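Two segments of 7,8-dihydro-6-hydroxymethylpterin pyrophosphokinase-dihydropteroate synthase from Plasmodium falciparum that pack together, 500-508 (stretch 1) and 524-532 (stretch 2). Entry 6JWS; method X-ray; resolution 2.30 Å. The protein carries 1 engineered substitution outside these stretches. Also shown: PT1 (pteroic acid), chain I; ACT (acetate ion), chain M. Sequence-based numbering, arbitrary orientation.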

# COMPACT_ATOMS: atom_id res chain seq x y z
N ILE B 500 30.64 3.71 -2.78
CA ILE B 500 29.85 2.72 -3.51
C ILE B 500 30.14 2.85 -5.00
O ILE B 500 30.12 3.96 -5.52
CB ILE B 500 28.33 2.90 -3.23
CG1 ILE B 500 27.97 2.53 -1.79
CG2 ILE B 500 27.49 2.11 -4.24
CD1 ILE B 500 26.55 2.89 -1.38
N LEU B 501 30.42 1.72 -5.67
CA LEU B 501 30.40 1.68 -7.12
C LEU B 501 28.96 1.46 -7.61
O LEU B 501 28.30 0.49 -7.24
CB LEU B 501 31.37 0.60 -7.63
CG LEU B 501 31.32 0.30 -9.14
CD1 LEU B 501 31.73 1.52 -9.97
CD2 LEU B 501 32.22 -0.87 -9.50
N ASN B 502 28.49 2.36 -8.47
CA ASN B 502 27.24 2.19 -9.17
C ASN B 502 27.56 1.90 -10.64
O ASN B 502 27.82 2.82 -11.41
CB ASN B 502 26.38 3.45 -9.02
CG ASN B 502 25.11 3.39 -9.84
OD1 ASN B 502 24.71 2.30 -10.26
ND2 ASN B 502 24.50 4.53 -10.12
N ASP B 503 27.53 0.61 -11.03
CA ASP B 503 28.01 0.18 -12.33
C ASP B 503 26.82 -0.27 -13.20
O ASP B 503 26.31 -1.38 -13.04
CB ASP B 503 29.09 -0.89 -12.18
CG ASP B 503 29.83 -1.25 -13.46
OD1 ASP B 503 29.17 -1.40 -14.55
OD2 ASP B 503 31.08 -1.35 -13.39
N ILE B 504 26.39 0.60 -14.12
CA ILE B 504 25.22 0.32 -14.93
C ILE B 504 25.47 -0.81 -15.94
O ILE B 504 24.53 -1.27 -16.57
CB ILE B 504 24.66 1.59 -15.60
CG1 ILE B 504 25.64 2.20 -16.62
CG2 ILE B 504 24.21 2.60 -14.55
CD1 ILE B 504 25.00 3.20 -17.58
N SER B 505 26.71 -1.29 -16.07
CA SER B 505 26.99 -2.45 -16.91
C SER B 505 27.01 -3.75 -16.09
O SER B 505 27.34 -4.82 -16.61
CB SER B 505 28.26 -2.28 -17.75
OG SER B 505 29.46 -2.48 -16.99
N ALA B 506 26.72 -3.66 -14.79
CA ALA B 506 26.89 -4.75 -13.84
C ALA B 506 28.32 -5.30 -13.91
O ALA B 506 28.54 -6.51 -13.76
CB ALA B 506 25.82 -5.82 -14.01
N CYS B 507 29.28 -4.40 -14.13
CA CYS B 507 30.70 -4.71 -14.11
C CYS B 507 31.06 -5.63 -15.28
O CYS B 507 31.98 -6.42 -15.18
CB CYS B 507 31.10 -5.38 -12.80
SG CYS B 507 30.79 -4.37 -11.32
N THR B 508 30.30 -5.56 -16.38
CA THR B 508 30.68 -6.29 -17.57
C THR B 508 31.53 -5.44 -18.51
O THR B 508 32.18 -6.01 -19.38
CB THR B 508 29.48 -6.84 -18.36
OG1 THR B 508 28.66 -5.75 -18.78
CG2 THR B 508 28.65 -7.85 -17.59
N TYR B 524 34.26 -2.36 -0.52
CA TYR B 524 33.30 -1.39 -1.03
C TYR B 524 32.07 -2.10 -1.58
O TYR B 524 32.16 -3.19 -2.14
CB TYR B 524 33.91 -0.49 -2.11
CG TYR B 524 35.08 0.32 -1.65
CD1 TYR B 524 34.91 1.57 -1.08
CD2 TYR B 524 36.38 -0.15 -1.80
CE1 TYR B 524 35.98 2.35 -0.68
CE2 TYR B 524 37.47 0.61 -1.40
CZ TYR B 524 37.27 1.86 -0.83
OH TYR B 524 38.34 2.61 -0.43
N SER B 525 30.92 -1.41 -1.46
CA SER B 525 29.66 -1.93 -1.94
C SER B 525 29.47 -1.56 -3.40
O SER B 525 30.13 -0.65 -3.91
CB SER B 525 28.55 -1.42 -1.10
OG SER B 525 28.66 -2.01 0.18
N VAL B 526 28.52 -2.23 -4.05
CA VAL B 526 28.39 -2.11 -5.49
C VAL B 526 26.94 -2.32 -5.88
O VAL B 526 26.29 -3.23 -5.37
CB VAL B 526 29.33 -3.09 -6.21
CG1 VAL B 526 29.21 -4.54 -5.71
CG2 VAL B 526 29.17 -3.00 -7.73
N VAL B 527 26.47 -1.46 -6.80
CA VAL B 527 25.18 -1.63 -7.43
C VAL B 527 25.41 -2.29 -8.80
O VAL B 527 26.21 -1.80 -9.60
CB VAL B 527 24.44 -0.28 -7.53
CG1 VAL B 527 23.02 -0.43 -8.08
CG2 VAL B 527 24.42 0.47 -6.19
N LEU B 528 24.71 -3.40 -9.06
CA LEU B 528 24.72 -4.02 -10.38
C LEU B 528 23.39 -3.75 -11.07
O LEU B 528 22.32 -4.08 -10.54
CB LEU B 528 24.95 -5.53 -10.24
CG LEU B 528 26.18 -5.96 -9.45
CD1 LEU B 528 26.13 -7.47 -9.21
CD2 LEU B 528 27.47 -5.55 -10.17
N MET B 529 23.46 -3.18 -12.27
CA MET B 529 22.25 -2.86 -12.99
C MET B 529 22.18 -3.65 -14.29
O MET B 529 23.20 -3.89 -14.92
CB MET B 529 22.19 -1.35 -13.29
CG MET B 529 20.81 -0.86 -13.65
SD MET B 529 20.87 0.77 -14.45
CE MET B 529 21.23 0.25 -16.14
N HIS B 530 20.96 -4.03 -14.71
CA HIS B 530 20.70 -4.61 -16.02
C HIS B 530 20.42 -3.53 -17.07
O HIS B 530 19.55 -2.68 -16.89
CB HIS B 530 19.48 -5.53 -15.98
CG HIS B 530 19.16 -6.09 -17.33
ND1 HIS B 530 18.30 -5.46 -18.21
CD2 HIS B 530 19.61 -7.20 -17.97
CE1 HIS B 530 18.22 -6.14 -19.33
NE2 HIS B 530 19.03 -7.21 -19.22
N LYS B 531 21.14 -3.61 -18.19
CA LYS B 531 20.81 -2.88 -19.41
C LYS B 531 21.20 -3.75 -20.61
O LYS B 531 21.81 -4.81 -20.45
CB LYS B 531 21.51 -1.52 -19.44
CG LYS B 531 23.03 -1.55 -19.51
CD LYS B 531 23.67 -0.19 -19.89
CE LYS B 531 25.08 -0.28 -20.48
NZ LYS B 531 25.36 -1.54 -21.24
N ARG B 532 20.78 -3.32 -21.81
CA ARG B 532 21.34 -3.78 -23.07
C ARG B 532 21.66 -2.52 -23.88
O ARG B 532 20.91 -1.54 -23.81
CB ARG B 532 20.31 -4.62 -23.85
CG ARG B 532 19.84 -5.90 -23.19
CD ARG B 532 18.66 -6.44 -23.99
NE ARG B 532 18.28 -7.81 -23.64
CZ ARG B 532 17.26 -8.47 -24.19
NH1 ARG B 532 16.49 -7.86 -25.08
NH2 ARG B 532 17.02 -9.72 -23.83
C2 PT1 I . 19.39 3.83 -12.85
C3 PT1 I . 20.13 4.92 -13.50
C5 PT1 I . 21.54 5.06 -13.12
N6 PT1 I . 19.57 5.77 -14.39
C7 PT1 I . 21.33 3.17 -11.67
N9 PT1 I . 22.07 4.18 -12.22
C10 PT1 I . 20.34 6.74 -14.97
N11 PT1 I . 21.90 2.28 -10.77
C12 PT1 I . 21.68 6.85 -14.64
C21 PT1 I . 14.34 7.16 -19.68
O22 PT1 I . 13.66 8.22 -19.63
O1 PT1 I . 18.10 3.64 -13.15
N4 PT1 I . 20.01 3.02 -11.97
N8 PT1 I . 22.24 6.04 -13.72
C13 PT1 I . 19.71 7.64 -15.99
N14 PT1 I . 19.46 6.85 -17.23
C15 PT1 I . 18.24 6.91 -17.83
C16 PT1 I . 17.74 5.78 -18.52
C17 PT1 I . 17.50 8.13 -17.76
C18 PT1 I . 16.46 5.87 -19.12
C19 PT1 I . 16.24 8.21 -18.39
C20 PT1 I . 15.71 7.07 -19.05
O23 PT1 I . 13.87 6.16 -20.25
C ACT M . 18.98 -10.28 -21.03
O ACT M . 19.24 -9.07 -21.30
OXT ACT M . 18.40 -11.06 -21.80
CH3 ACT M . 19.34 -10.81 -19.65

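Two neighbouring parallel strands of one sheet make this contact, and the loop that follows the first strand extends it with apolar packing. The strand axes approach to 4.6 Å, and their directions differ by 12°. Leu501 uses both backbone polar atoms in the ladder. Leu501 N donates to Ser525 O at 3.0 Å, and Leu501 O accepts from Val527 N at 2.7 Å. Asp503 N then donates to Val527 O at 3.1 Å. The bond from Met529 N to Asp503 O is weak at 3.5 Å, so the pairing loosens where the first strand ends. A CA-H...O contact, Val526 CA to Leu501 O at 3.1 Å, supplements the ladder.

Side chains alternate between the two faces. Ile500, Asn502, Ser525 and Val527 share one face, where Ile500 CG2 lies 4.0 Å from Val527 CG2. The Asn502 amide makes two hydrogen bonds to the pterin edge of pteroic acid. Asn502 OD1 accepts from PT1 N11 at 2.9 Å, and Asn502 ND2 donates to PT1 N9 at 3.2 Å. Leu501, Asp503, Val526 and Leu528 occupy the other face, with Leu501 CD2 4.1 Å from Val526 CG2.

A type I turn runs from Asp503 to Ala506 and is closed by Ala506 N to Asp503 O at 2.9 Å. Asp503 OD1 holds the loop: it accepts from Ser505 N at 2.9 Å, Ser505 OG at 2.7 Å and Cys507 N at 3.0 Å. This turn and the type I' turn from Ser505 to Thr508 that overlaps it place Ala506 and Cys507 against Leu528. Ala506 CB is 3.9 Å from Leu528 CB, and Cys507 SG is 3.7 Å from Leu528 CD2. Ile504 CB packs 3.7 Å from Met529 CE. Ile504 O and Met529 O are 3.4 Å apart, but both are acceptors and form no bond.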